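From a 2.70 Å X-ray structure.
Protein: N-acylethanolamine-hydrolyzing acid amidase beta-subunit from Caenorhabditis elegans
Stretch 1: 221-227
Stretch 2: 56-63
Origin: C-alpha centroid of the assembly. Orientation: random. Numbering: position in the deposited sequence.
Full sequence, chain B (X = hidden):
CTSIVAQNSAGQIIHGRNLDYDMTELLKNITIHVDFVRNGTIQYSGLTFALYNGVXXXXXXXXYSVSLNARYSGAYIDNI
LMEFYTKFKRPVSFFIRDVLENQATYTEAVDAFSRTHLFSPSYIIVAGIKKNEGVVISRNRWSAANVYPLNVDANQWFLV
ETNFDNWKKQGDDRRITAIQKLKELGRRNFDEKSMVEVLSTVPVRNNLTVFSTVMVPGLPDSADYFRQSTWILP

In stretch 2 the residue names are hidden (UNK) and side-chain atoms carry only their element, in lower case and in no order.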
# COMPACT_ATOMS: atom_id res chain seq x y z
N ASP B 221 -1.39 -14.69 -16.52
CA ASP B 221 -1.59 -13.33 -17.00
C ASP B 221 -1.86 -12.39 -15.82
O ASP B 221 -2.72 -11.50 -15.89
CB ASP B 221 -2.73 -13.27 -18.01
CG ASP B 221 -4.04 -13.78 -17.43
OD1 ASP B 221 -4.01 -14.75 -16.63
OD2 ASP B 221 -5.10 -13.21 -17.76
N SER B 222 -1.11 -12.58 -14.73
CA SER B 222 -1.38 -11.82 -13.50
C SER B 222 -1.31 -10.33 -13.75
O SER B 222 -2.10 -9.56 -13.18
CB SER B 222 -0.40 -12.23 -12.41
OG SER B 222 0.94 -11.97 -12.79
N ALA B 223 -0.38 -9.88 -14.59
CA ALA B 223 -0.28 -8.46 -14.89
C ALA B 223 -1.53 -7.96 -15.60
O ALA B 223 -2.05 -6.89 -15.26
CB ALA B 223 0.97 -8.18 -15.74
N ASP B 224 -2.04 -8.73 -16.56
CA ASP B 224 -3.25 -8.32 -17.26
C ASP B 224 -4.44 -8.26 -16.31
O ASP B 224 -5.28 -7.36 -16.40
CB ASP B 224 -3.54 -9.28 -18.42
CG ASP B 224 -2.50 -9.20 -19.52
OD1 ASP B 224 -1.62 -8.32 -19.44
OD2 ASP B 224 -2.56 -10.01 -20.47
N TYR B 225 -4.53 -9.22 -15.39
CA TYR B 225 -5.62 -9.23 -14.42
C TYR B 225 -5.56 -8.02 -13.50
O TYR B 225 -6.55 -7.29 -13.34
CB TYR B 225 -5.59 -10.52 -13.61
CG TYR B 225 -6.64 -10.57 -12.54
CD1 TYR B 225 -7.95 -10.91 -12.85
CD2 TYR B 225 -6.33 -10.24 -11.23
CE1 TYR B 225 -8.92 -10.95 -11.87
CE2 TYR B 225 -7.30 -10.27 -10.24
CZ TYR B 225 -8.60 -10.62 -10.57
OH TYR B 225 -9.57 -10.65 -9.60
N PHE B 226 -4.40 -7.79 -12.88
CA PHE B 226 -4.25 -6.69 -11.94
C PHE B 226 -4.56 -5.34 -12.59
O PHE B 226 -5.01 -4.42 -11.91
CB PHE B 226 -2.82 -6.69 -11.38
CG PHE B 226 -2.57 -5.66 -10.32
CD1 PHE B 226 -1.30 -5.14 -10.15
CD2 PHE B 226 -3.59 -5.24 -9.47
CE1 PHE B 226 -1.05 -4.19 -9.17
CE2 PHE B 226 -3.35 -4.29 -8.49
CZ PHE B 226 -2.07 -3.77 -8.33
N ARG B 227 -4.32 -5.22 -13.89
CA ARG B 227 -4.53 -3.96 -14.61
C ARG B 227 -6.00 -3.60 -14.73
O ARG B 227 -6.31 -2.46 -15.09
CB ARG B 227 -3.90 -4.05 -16.00
CG ARG B 227 -3.71 -2.70 -16.68
CD ARG B 227 -3.02 -2.84 -18.04
NE ARG B 227 -1.71 -3.49 -17.93
CZ ARG B 227 -1.43 -4.73 -18.32
NH1 ARG B 227 -2.37 -5.49 -18.88
NH2 ARG B 227 -0.20 -5.22 -18.17
N UNK B 56 2.45 0.97 -2.16
CA UNK B 56 1.93 0.29 -0.98
C UNK B 56 1.01 -0.87 -1.31
O UNK B 56 0.67 -1.64 -0.41
c UNK B 56 1.20 3.39 1.28
c UNK B 56 3.20 1.91 1.33
c UNK B 56 2.05 2.43 0.48
c UNK B 56 1.19 1.29 -0.08
N UNK B 57 0.59 -1.01 -2.57
CA UNK B 57 -0.16 -2.16 -3.04
C UNK B 57 0.42 -2.51 -4.41
O UNK B 57 0.25 -1.75 -5.36
o UNK B 57 -2.14 -1.30 -1.93
c UNK B 57 -1.66 -1.85 -3.16
c UNK B 57 -2.45 -3.12 -3.51
N UNK B 58 1.12 -3.64 -4.50
CA UNK B 58 1.87 -3.95 -5.70
C UNK B 58 2.04 -5.43 -5.92
O UNK B 58 1.67 -6.26 -5.09
N UNK B 59 2.64 -5.75 -7.07
CA UNK B 59 2.73 -7.13 -7.53
C UNK B 59 3.98 -7.32 -8.37
O UNK B 59 4.29 -6.50 -9.24
c UNK B 59 1.50 -7.52 -8.34
c UNK B 59 1.50 -8.96 -8.83
c UNK B 59 0.37 -9.24 -9.78
o UNK B 59 -0.53 -10.03 -9.48
n UNK B 59 0.39 -8.61 -10.96
N UNK B 60 4.70 -8.41 -8.12
CA UNK B 60 5.74 -8.88 -9.01
C UNK B 60 5.12 -9.96 -9.89
O UNK B 60 5.00 -11.11 -9.45
c UNK B 60 9.06 -8.89 -9.41
c UNK B 60 8.07 -9.97 -9.05
n UNK B 60 10.36 -9.45 -9.78
n UNK B 60 11.35 -7.40 -10.13
n UNK B 60 12.56 -9.32 -10.45
c UNK B 60 6.92 -9.43 -8.22
c UNK B 60 11.42 -8.72 -10.12
N UNK B 61 4.72 -9.66 -11.13
CA UNK B 61 3.87 -10.59 -11.87
C UNK B 61 4.46 -11.99 -11.95
O UNK B 61 5.65 -12.17 -12.22
c UNK B 61 3.74 -9.94 -13.25
c UNK B 61 4.87 -8.96 -13.33
c UNK B 61 5.10 -8.49 -11.94
N UNK B 62 3.62 -12.98 -11.67
CA UNK B 62 4.04 -14.36 -11.69
C UNK B 62 4.73 -14.85 -10.44
O UNK B 62 4.93 -16.06 -10.30
N UNK B 63 5.09 -13.96 -9.52
CA UNK B 63 5.92 -14.34 -8.37
C UNK B 63 5.24 -14.05 -7.04
O UNK B 63 5.05 -14.98 -6.25
c UNK B 63 7.28 -13.64 -8.47
o UNK B 63 8.41 -16.14 -8.77
c UNK B 63 8.05 -13.98 -9.74
c UNK B 63 8.53 -15.43 -9.79
o UNK B 63 9.01 -15.87 -10.85
O HOH W 1 -2.90 -10.32 -10.21

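Position 56 carries four side-chain carbons, forked at the second, and touches nothing on stretch 1. A fork one carbon beyond CB marks leucine, Leu56, whose side chain is out of reach of stretch 1.

Position 57 has one carbon bearing an oxygen and another carbon. This beta-branched hydroxyl residue is Thr57, suited to a strand. Its CA-to-CB bond points sideways and its hydroxyl is hydrogen-bonded elsewhere in the structure; toward stretch 1 it offers its backbone O, 4.3 Å from CZ of Phe226, at the edge of the ring and near its plane.

Position 58 shows no side-chain atoms, so it is Gly58. The extended backbone passes through here in the strand, and a CB would point away from the helix.

At position 59, three carbons run out in line, the third carrying one oxygen and one nitrogen: an amide at the end of a two-carbon arm, hence Gln59. The CA-to-CB bond points toward stretch 1, and with chi1 and chi2 both t the arm is extended. NE2 donates a weak but nearly straight hydrogen bond to O of Ser222 (3.5 Å) and lies 3.8 Å from CB of Phe226. OE1 accepts from a water, 2.5 Å from that water's O, which also donates to O of Ser222 at 3.2 Å. An amide suits this place because it supplies a donor and an acceptor together.

Position 60 has three carbons, a nitrogen, then a carbon with two further nitrogens. The guanidinium identifies Arg60; its CA-to-CB bond points away, as the alternation of the strand leads one to expect, and the residue makes no contact with stretch 1.

Position 61 has three carbons closing a ring onto the backbone nitrogen, which defines Pro61. Its CB packs 4.1 Å from CB of Ala223 and 3.5 Å from OG of Ser222, a compact surface against small helix residues.

Position 62 again lacks a side chain: Gly62, whose positive phi of 82° favours glycine. Its N lies 3.1 Å from OG of Ser222.

Position 63 has three carbons, the last bearing two oxygens, a carboxylate and therefore Glu63. It does not reach stretch 1, but its N bonds to O of Arg60 at 2.9 Å, closing the turn.

The contact thus joins segments far apart in sequence, with helix and strand running roughly antiparallel. Ser222 and Phe226, one helical turn apart, point toward stretch 2, and the Gln59 amide approaches both. Ser222 O receives the amide and the water, while Pro61 extends the packing to Ala223.

Stretch 2 56-63: LTGQRPGE
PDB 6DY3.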